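Side-chain contacts in cysteine desulfurase (Fervidobacterium islandicum, PDB 6A6E), which probably removes sulfur from L-cysteine with the help of pyridoxal-5'-phosphate, leaving alanine and a persulfide for iron-sulfur cluster assembly: residues 180-185 against 191-196; 129-134 against 160-165. All coordinates share one frame; numbering follows the deposited sequence.

Interaction 1. Residues 180-185 against 191-196; sequences VSITGQ and QEMPIE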
ATOM      1  N   VAL A 180     -12.155  20.203  10.660  1.00 18.87           N
ATOM      2  CA  VAL A 180     -13.101  19.303  11.300  1.00 18.22           C
ATOM      3  C   VAL A 180     -12.890  17.920  10.603  1.00 18.55           C
ATOM      4  O   VAL A 180     -12.978  17.831   9.370  1.00 20.12           O
ATOM      5  CB  VAL A 180     -14.562  19.761  11.096  1.00 19.33           C
ATOM      6  CG1 VAL A 180     -15.587  18.758  11.613  1.00 18.07           C
ATOM      7  CG2 VAL A 180     -14.826  21.064  11.840  1.00 19.37           C
ATOM      8  N   SER A 181     -12.595  16.878  11.367  1.00 17.01           N
ATOM      9  CA  SER A 181     -12.463  15.535  10.809  1.00 18.07           C
ATOM     10  C   SER A 181     -13.384  14.633  11.543  1.00 17.79           C
ATOM     11  O   SER A 181     -13.240  14.446  12.723  1.00 19.40           O
ATOM     12  CB  SER A 181     -11.030  15.024  10.924  1.00 20.94           C
ATOM     13  OG  SER A 181     -10.800  13.872  10.113  1.00 20.60           O
ATOM     14  N   ILE A 182     -14.318  14.033  10.848  1.00 18.58           N
ATOM     15  CA  ILE A 182     -15.270  13.237  11.525  1.00 21.51           C
ATOM     16  C   ILE A 182     -15.602  11.987  10.743  1.00 19.36           C
ATOM     17  O   ILE A 182     -15.535  12.014   9.513  1.00 17.33           O
ATOM     18  CB  ILE A 182     -16.585  14.088  11.769  1.00 26.31           C
ATOM     19  CG1 ILE A 182     -17.522  13.312  12.708  1.00 33.44           C
ATOM     20  CG2 ILE A 182     -17.275  14.428  10.462  1.00 26.14           C
ATOM     21  CD1 ILE A 182     -18.610  14.154  13.331  1.00 39.73           C
ATOM     22  N   THR A 183     -16.026  10.935  11.453  1.00 16.61           N
ATOM     23  CA  THR A 183     -16.435   9.714  10.824  1.00 17.85           C
ATOM     24  C   THR A 183     -17.767   9.897  10.102  1.00 20.15           C
ATOM     25  O   THR A 183     -18.628  10.660  10.505  1.00 20.07           O
ATOM     26  CB  THR A 183     -16.551   8.548  11.837  1.00 19.80           C
ATOM     27  OG1 THR A 183     -16.868   7.371  11.123  1.00 20.76           O
ATOM     28  CG2 THR A 183     -17.644   8.787  12.927  1.00 19.64           C
ATOM     29  N   GLY A 184     -17.891   9.261   8.960  1.00 19.38           N
ATOM     30  CA  GLY A 184     -19.130   9.230   8.242  1.00 20.00           C
ATOM     31  C   GLY A 184     -20.074   8.227   8.897  1.00 21.10           C
ATOM     32  O   GLY A 184     -21.312   8.319   8.731  1.00 18.53           O
ATOM     33  N   GLN A 185     -19.511   7.246   9.606  1.00 19.29           N
ATOM     34  CA  GLN A 185     -20.293   6.265  10.373  1.00 19.77           C
ATOM     35  C   GLN A 185     -19.374   5.513  11.317  1.00 19.66           C
ATOM     36  O   GLN A 185     -18.312   5.021  10.878  1.00 18.51           O
ATOM     37  CB  GLN A 185     -20.933   5.238   9.431  1.00 20.56           C
ATOM     38  CG  GLN A 185     -21.673   4.099  10.142  1.00 23.18           C
ATOM     39  CD  GLN A 185     -22.184   3.041   9.195  1.00 23.97           C
ATOM     40  OE1 GLN A 185     -21.802   3.011   8.043  1.00 30.08           O
ATOM     41  NE2 GLN A 185     -23.074   2.200   9.655  1.00 23.94           N
ATOM     42  N   GLN A 191     -23.632   4.486  14.091  1.00 19.51           N
ATOM     43  CA  GLN A 191     -24.354   5.726  13.775  1.00 18.83           C
ATOM     44  C   GLN A 191     -23.832   6.378  12.486  1.00 19.60           C
ATOM     45  O   GLN A 191     -22.658   6.789  12.433  1.00 18.92           O
ATOM     46  CB  GLN A 191     -24.230   6.758  14.913  1.00 19.46           C
ATOM     47  CG  GLN A 191     -25.093   7.993  14.640  1.00 19.29           C
ATOM     48  CD  GLN A 191     -24.966   9.103  15.645  1.00 21.23           C
ATOM     49  OE1 GLN A 191     -24.172   9.022  16.573  1.00 23.11           O
ATOM     50  NE2 GLN A 191     -25.726  10.204  15.420  1.00 20.13           N
ATOM     51  N   GLU A 192     -24.682   6.483  11.467  1.00 20.34           N
ATOM     52  CA  GLU A 192     -24.403   7.353  10.323  1.00 22.44           C
ATOM     53  C   GLU A 192     -24.520   8.829  10.734  1.00 23.58           C
ATOM     54  O   GLU A 192     -25.526   9.227  11.260  1.00 22.71           O
ATOM     55  CB  GLU A 192     -25.334   7.062   9.156  1.00 24.45           C
ATOM     56  CG  GLU A 192     -25.166   5.627   8.625  1.00 26.31           C
ATOM     57  CD  GLU A 192     -26.102   5.265   7.473  1.00 30.74           C
ATOM     58  OE1 GLU A 192     -27.046   6.036   7.205  1.00 30.75           O
ATOM     59  OE2 GLU A 192     -25.906   4.190   6.826  1.00 32.21           O
ATOM     60  N   MET A 193     -23.462   9.609  10.501  1.00 21.42           N
ATOM     61  CA  MET A 193     -23.392  10.966  10.964  1.00 22.68           C
ATOM     62  C   MET A 193     -24.079  11.956   9.996  1.00 22.31           C
ATOM     63  O   MET A 193     -24.096  11.750   8.781  1.00 21.23           O
ATOM     64  CB  MET A 193     -21.934  11.402  11.192  1.00 21.33           C
ATOM     65  CG  MET A 193     -21.189  10.627  12.276  1.00 24.91           C
ATOM     66  SD  MET A 193     -22.019  10.650  13.913  1.00 25.81           S
ATOM     67  CE  MET A 193     -21.051   9.484  14.885  1.00 25.33           C
ATOM     68  N   PRO A 194     -24.596  13.050  10.551  1.00 23.50           N
ATOM     69  CA  PRO A 194     -25.257  14.085   9.794  1.00 23.68           C
ATOM     70  C   PRO A 194     -24.196  14.981   9.150  1.00 23.16           C
ATOM     71  O   PRO A 194     -23.957  16.119   9.556  1.00 19.87           O
ATOM     72  CB  PRO A 194     -26.102  14.797  10.877  1.00 24.59           C
ATOM     73  CG  PRO A 194     -25.213  14.757  12.073  1.00 26.61           C
ATOM     74  CD  PRO A 194     -24.599  13.345  12.001  1.00 24.48           C
ATOM     75  N   ILE A 195     -23.565  14.474   8.096  1.00 21.84           N
ATOM     76  CA  ILE A 195     -22.475  15.210   7.444  1.00 21.32           C
ATOM     77  C   ILE A 195     -22.840  16.624   6.927  1.00 21.70           C
ATOM     78  O   ILE A 195     -22.060  17.586   7.144  1.00 20.98           O
ATOM     79  CB  ILE A 195     -21.913  14.400   6.256  1.00 21.40           C
ATOM     80  CG1 ILE A 195     -21.285  13.120   6.780  1.00 23.17           C
ATOM     81  CG2 ILE A 195     -20.878  15.227   5.516  1.00 21.12           C
ATOM     82  CD1 ILE A 195     -20.913  12.141   5.680  1.00 27.08           C
ATOM     83  N   GLU A 196     -23.992  16.765   6.282  1.00 22.68           N
ATOM     84  CA  GLU A 196     -24.432  18.114   5.801  1.00 26.19           C
ATOM     85  C   GLU A 196     -24.681  19.117   6.926  1.00 24.71           C
ATOM     86  O   GLU A 196     -24.279  20.279   6.844  1.00 26.94           O
ATOM     87  CB  GLU A 196     -25.634  17.976   4.888  1.00 28.63           C
ATOM     88  CG  GLU A 196     -25.205  17.305   3.595  1.00 31.88           C
ATOM     89  CD  GLU A 196     -26.246  17.283   2.488  1.00 34.28           C
ATOM     90  OE1 GLU A 196     -26.943  18.281   2.304  1.00 41.16           O
ATOM     91  OE2 GLU A 196     -26.324  16.275   1.759  1.00 31.44           O
TER
HETATM   92  O   HOH W   1     -23.145   9.720   7.264  1.00 21.26           O
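Met193 sets CG anti to its carbonyl carbon (chi1 -63°) and then bends at chi2, which brings CG to 3.1 Å from Thr183 O and CE to 4.0 Å from Thr183 CG2. That methyl of Thr183 lies between its backbone N and carbonyl carbon because OG1 takes the position opposite N (chi1 -176°), where the hydroxyl donates to Gln185 O at 2.8 Å, standing above the carbonyl plane. A threonine suits the place by offering a methyl to the methionine and a hydroxyl to the turn; a valine here lacks the hydroxyl, and Gln185 O would probably be left without that donor, the turn after the strand less firmly held. The flexible methionine also brings CG within 4.5 Å of Ile182 CD1. The backbones meet as well: Met193 N donates almost straight (171°) to Gly184 O at 3.1 Å, and one water donates to Gly184 O and Met193 O. This pairing closes the loop between strand 179-183 and helix 195-201, part of a beta-alpha-beta unit in the large domain of a fold-type I PLP enzyme; Thr183 and Gln185 line the cofactor pocket. Gln185, extended, crosses Glu192 with its CD 4.0 Å from Glu192 CG, the amide and carboxylate planes nearly perpendicular. Their polar ends look elsewhere, Gln185 OE1 to His217 and Glu192 OE1 to Lys218 in a salt bridge. Gln185 and Glu192 form a single beta bridge, beside which Gln185 CA makes a CA-H...O contact of 3.2 Å with Gln191 O.

Interaction 2. Residues 129-134 against 160-165; sequences SQVEHH and GVITNE. With PLP (pyridoxal-5'-phosphate), chain E.
The CA atoms of Val131 and Gly160 are 6.9 Å apart and no hydrogen bond crosses between the backbones, so the contact is made mainly by side chains. Val131 and Ile162 point toward each other's segment. Val131 holds CG1 anti to its carbonyl carbon, and that methyl meets Ile162 CG1 at 4.2 Å while resting 3.5 Å from Gly160 O. The branched, apolar residues suit a buried seam, which Met193 lines as well. Ile162 CD1 reaches on to Ser129 CB, 4.1 Å away. Gly160 adopts a positive phi (85°), where a CB would press on the preceding carbonyl oxygen, so a residue without a side chain suits the position.

Within 129-134 the chain makes a type I turn from Ser129 to Glu132, fastened by the serine: its OG accepts from Val131 N at 3.1 Å, an ST turn, and donates to Glu132 OE1 at 2.7 Å, on the anti side of the carboxylate. Glu132 OE2 is held in turn by Asn136. Beyond the turn, His133 lays its imidazole over the pyridine of PLP, the ring's CG 3.5 Å from N1, while ND1 accepts from Ala135 N and so fixes the ring's rotation. A histidine with its ring face against the cofactor's pyridine, in the loop that follows strand 125-129, is found here as in other fold-type I PLP enzymes of the class-V aminotransferase family.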
ATOM      1  N   SER A 129     -14.499  13.920  16.674  1.00 26.57           N
ATOM      2  CA  SER A 129     -15.518  13.470  17.584  1.00 24.97           C
ATOM      3  C   SER A 129     -14.961  12.438  18.578  1.00 24.17           C
ATOM      4  O   SER A 129     -13.931  11.819  18.330  1.00 20.19           O
ATOM      5  CB  SER A 129     -16.691  12.896  16.812  1.00 24.95           C
ATOM      6  OG  SER A 129     -16.602  11.501  16.757  1.00 28.44           O
ATOM      7  N   GLN A 130     -15.672  12.250  19.702  1.00 21.53           N
ATOM      8  CA  GLN A 130     -15.295  11.281  20.696  1.00 21.44           C
ATOM      9  C   GLN A 130     -15.414   9.828  20.212  1.00 21.41           C
ATOM     10  O   GLN A 130     -14.857   8.928  20.840  1.00 23.56           O
ATOM     11  CB  GLN A 130     -16.130  11.447  21.992  1.00 21.40           C
ATOM     12  CG  GLN A 130     -15.604  12.539  22.874  1.00 23.12           C
ATOM     13  CD  GLN A 130     -16.272  12.666  24.265  1.00 24.98           C
ATOM     14  OE1 GLN A 130     -17.412  12.285  24.487  1.00 20.47           O
ATOM     15  NE2 GLN A 130     -15.506  13.226  25.204  1.00 21.38           N
ATOM     16  N   VAL A 131     -16.174   9.569  19.168  1.00 18.78           N
ATOM     17  CA  VAL A 131     -16.327   8.202  18.738  1.00 20.66           C
ATOM     18  C   VAL A 131     -15.361   7.812  17.599  1.00 21.32           C
ATOM     19  O   VAL A 131     -15.509   6.729  16.998  1.00 27.14           O
ATOM     20  CB  VAL A 131     -17.793   7.937  18.317  1.00 22.08           C
ATOM     21  CG1 VAL A 131     -18.749   8.535  19.344  1.00 24.02           C
ATOM     22  CG2 VAL A 131     -18.115   8.520  16.970  1.00 22.47           C
ATOM     23  N   GLU A 132     -14.375   8.638  17.276  1.00 21.24           N
ATOM     24  CA  GLU A 132     -13.452   8.296  16.137  1.00 19.31           C
ATOM     25  C   GLU A 132     -12.635   7.008  16.393  1.00 17.99           C
ATOM     26  O   GLU A 132     -12.222   6.691  17.510  1.00 18.88           O
ATOM     27  CB  GLU A 132     -12.498   9.408  15.831  1.00 22.08           C
ATOM     28  CG  GLU A 132     -13.147  10.726  15.475  1.00 25.85           C
ATOM     29  CD  GLU A 132     -14.140  10.580  14.337  1.00 29.37           C
ATOM     30  OE1 GLU A 132     -15.252  11.205  14.387  1.00 28.90           O
ATOM     31  OE2 GLU A 132     -13.783   9.854  13.363  1.00 28.93           O
ATOM     32  N   HIS A 133     -12.505   6.256  15.336  1.00 17.63           N
ATOM     33  CA  HIS A 133     -11.509   5.233  15.168  1.00 18.17           C
ATOM     34  C   HIS A 133     -10.099   5.826  15.366  1.00 17.45           C
ATOM     35  O   HIS A 133      -9.851   7.003  15.100  1.00 17.81           O
ATOM     36  CB  HIS A 133     -11.734   4.598  13.783  1.00 20.06           C
ATOM     37  CG  HIS A 133     -10.885   3.386  13.489  1.00 19.31           C
ATOM     38  ND1 HIS A 133      -9.519   3.463  13.276  1.00 19.90           N
ATOM     39  CD2 HIS A 133     -11.228   2.097  13.283  1.00 18.67           C
ATOM     40  CE1 HIS A 133      -9.048   2.258  13.015  1.00 19.04           C
ATOM     41  NE2 HIS A 133     -10.063   1.409  13.021  1.00 20.35           N
ATOM     42  N   HIS A 134      -9.182   5.017  15.921  1.00 16.94           N
ATOM     43  CA  HIS A 134      -7.788   5.439  16.130  1.00 17.29           C
ATOM     44  C   HIS A 134      -7.179   6.090  14.881  1.00 16.33           C
ATOM     45  O   HIS A 134      -6.393   7.008  15.000  1.00 15.56           O
ATOM     46  CB  HIS A 134      -6.911   4.260  16.598  1.00 16.85           C
ATOM     47  CG  HIS A 134      -7.241   3.826  17.988  1.00 18.44           C
ATOM     48  ND1 HIS A 134      -6.903   2.583  18.495  1.00 17.89           N
ATOM     49  CD2 HIS A 134      -7.986   4.438  18.938  1.00 17.36           C
ATOM     50  CE1 HIS A 134      -7.386   2.476  19.723  1.00 18.68           C
ATOM     51  NE2 HIS A 134      -8.065   3.583  20.003  1.00 17.44           N
ATOM     52  N   GLY A 160     -22.966   6.586  23.472  1.00 23.86           N
ATOM     53  CA  GLY A 160     -22.053   6.819  22.366  1.00 25.37           C
ATOM     54  C   GLY A 160     -22.624   7.598  21.184  1.00 26.53           C
ATOM     55  O   GLY A 160     -22.021   7.638  20.152  1.00 24.17           O
ATOM     56  N   VAL A 161     -23.771   8.240  21.359  1.00 27.00           N
ATOM     57  CA  VAL A 161     -24.479   8.923  20.259  1.00 25.25           C
ATOM     58  C   VAL A 161     -23.964  10.327  20.156  1.00 22.94           C
ATOM     59  O   VAL A 161     -23.728  11.000  21.181  1.00 22.12           O
ATOM     60  CB  VAL A 161     -26.040   8.922  20.466  1.00 24.51           C
ATOM     61  CG1 VAL A 161     -26.768   9.623  19.326  1.00 24.83           C
ATOM     62  CG2 VAL A 161     -26.523   7.525  20.505  1.00 26.07           C
ATOM     63  N   ILE A 162     -23.710  10.764  18.917  1.00 23.21           N
ATOM     64  CA  ILE A 162     -23.409  12.172  18.634  1.00 24.69           C
ATOM     65  C   ILE A 162     -24.747  12.818  18.183  1.00 25.66           C
ATOM     66  O   ILE A 162     -25.222  12.547  17.094  1.00 22.76           O
ATOM     67  CB  ILE A 162     -22.375  12.333  17.503  1.00 25.79           C
ATOM     68  CG1 ILE A 162     -21.072  11.650  17.860  1.00 25.10           C
ATOM     69  CG2 ILE A 162     -22.191  13.820  17.140  1.00 25.39           C
ATOM     70  CD1 ILE A 162     -20.219  12.407  18.813  1.00 27.13           C
ATOM     71  N   THR A 163     -25.379  13.604  19.054  1.00 25.64           N
ATOM     72  CA  THR A 163     -26.689  14.196  18.751  1.00 25.66           C
ATOM     73  C   THR A 163     -26.493  15.467  17.964  1.00 25.27           C
ATOM     74  O   THR A 163     -25.429  16.085  18.034  1.00 23.58           O
ATOM     75  CB  THR A 163     -27.493  14.516  20.059  1.00 25.57           C
ATOM     76  OG1 THR A 163     -26.788  15.502  20.817  1.00 23.02           O
ATOM     77  CG2 THR A 163     -27.660  13.273  20.863  1.00 25.99           C
ATOM     78  N   ASN A 164     -27.508  15.832  17.187  1.00 28.38           N
ATOM     79  CA  ASN A 164     -27.536  17.145  16.504  1.00 29.55           C
ATOM     80  C   ASN A 164     -27.302  18.279  17.452  1.00 27.05           C
ATOM     81  O   ASN A 164     -26.566  19.237  17.123  1.00 26.58           O
ATOM     82  CB  ASN A 164     -28.875  17.360  15.782  1.00 31.84           C
ATOM     83  CG  ASN A 164     -28.986  16.567  14.526  1.00 32.01           C
ATOM     84  OD1 ASN A 164     -28.090  15.772  14.198  1.00 29.12           O
ATOM     85  ND2 ASN A 164     -30.067  16.806  13.761  1.00 29.48           N
ATOM     86  N   GLU A 165     -27.884  18.176  18.645  1.00 27.50           N
ATOM     87  CA  GLU A 165     -27.661  19.201  19.680  1.00 29.58           C
ATOM     88  C   GLU A 165     -26.226  19.299  20.114  1.00 29.40           C
ATOM     89  O   GLU A 165     -25.704  20.436  20.257  1.00 27.98           O
ATOM     90  CB  GLU A 165     -28.560  18.976  20.907  1.00 35.08           C
ATOM     91  CG  GLU A 165     -28.465  20.026  22.005  1.00 41.42           C
ATOM     92  CD  GLU A 165     -28.710  21.485  21.532  1.00 61.27           C
ATOM     93  OE1 GLU A 165     -29.484  21.756  20.540  1.00 64.70           O
ATOM     94  OE2 GLU A 165     -28.118  22.400  22.170  1.00 76.97           O
TER
HETATM   95  N1  PLP E 501     -12.158   4.362  10.328  1.00 19.48           N
HETATM   96  C2  PLP E 501     -13.215   3.598  10.425  1.00 20.85           C
HETATM   97  C2A PLP E 501     -14.506   4.156  10.921  1.00 22.09           C
HETATM   98  C3  PLP E 501     -13.058   2.187  10.072  1.00 19.44           C
HETATM   99  O3  PLP E 501     -14.111   1.399  10.197  1.00 26.25           O
HETATM  100  C4  PLP E 501     -11.783   1.688   9.560  1.00 19.60           C
HETATM  101  C4A PLP E 501     -11.577   0.328   9.101  1.00 18.76           C
HETATM  102  C5  PLP E 501     -10.657   2.627   9.528  1.00 19.01           C
HETATM  103  C6  PLP E 501     -10.941   3.901   9.920  1.00 19.13           C
HETATM  104  C5A PLP E 501      -9.247   2.206   9.104  1.00 19.80           C
HETATM  105  O4P PLP E 501      -9.069   1.495   7.887  1.00 18.93           O
HETATM  106  P   PLP E 501      -7.716   0.744   7.403  1.00 19.91           P
HETATM  107  O1P PLP E 501      -6.659   1.755   7.196  1.00 17.09           O
HETATM  108  O2P PLP E 501      -7.510  -0.257   8.502  1.00 20.06           O
HETATM  109  O3P PLP E 501      -8.199   0.166   6.106  1.00 18.36           O

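In the fold
Both contacts are buried and sit side by side, their centres 8 Å apart, at the ends of the neighbouring parallel strands 125-129 and 179-183. Interaction 1 closes a short loop with a backbone hydrogen bond, a bridging water and methionine packing; interaction 2 spans a longer excursion through helix 138-147 and strand 150-154 and is apolar across its seam. They are joined directly: Gln191 NE2 probably bonds to Ile162 O, Thr183 N to Glu132 OE1, and Met193 CE packs on Ile162 CG1. Each also supplies the cofactor pocket, interaction 1 through Thr183 and Gln185 and interaction 2 through His133, whereas the second subunit reaches only 129-134.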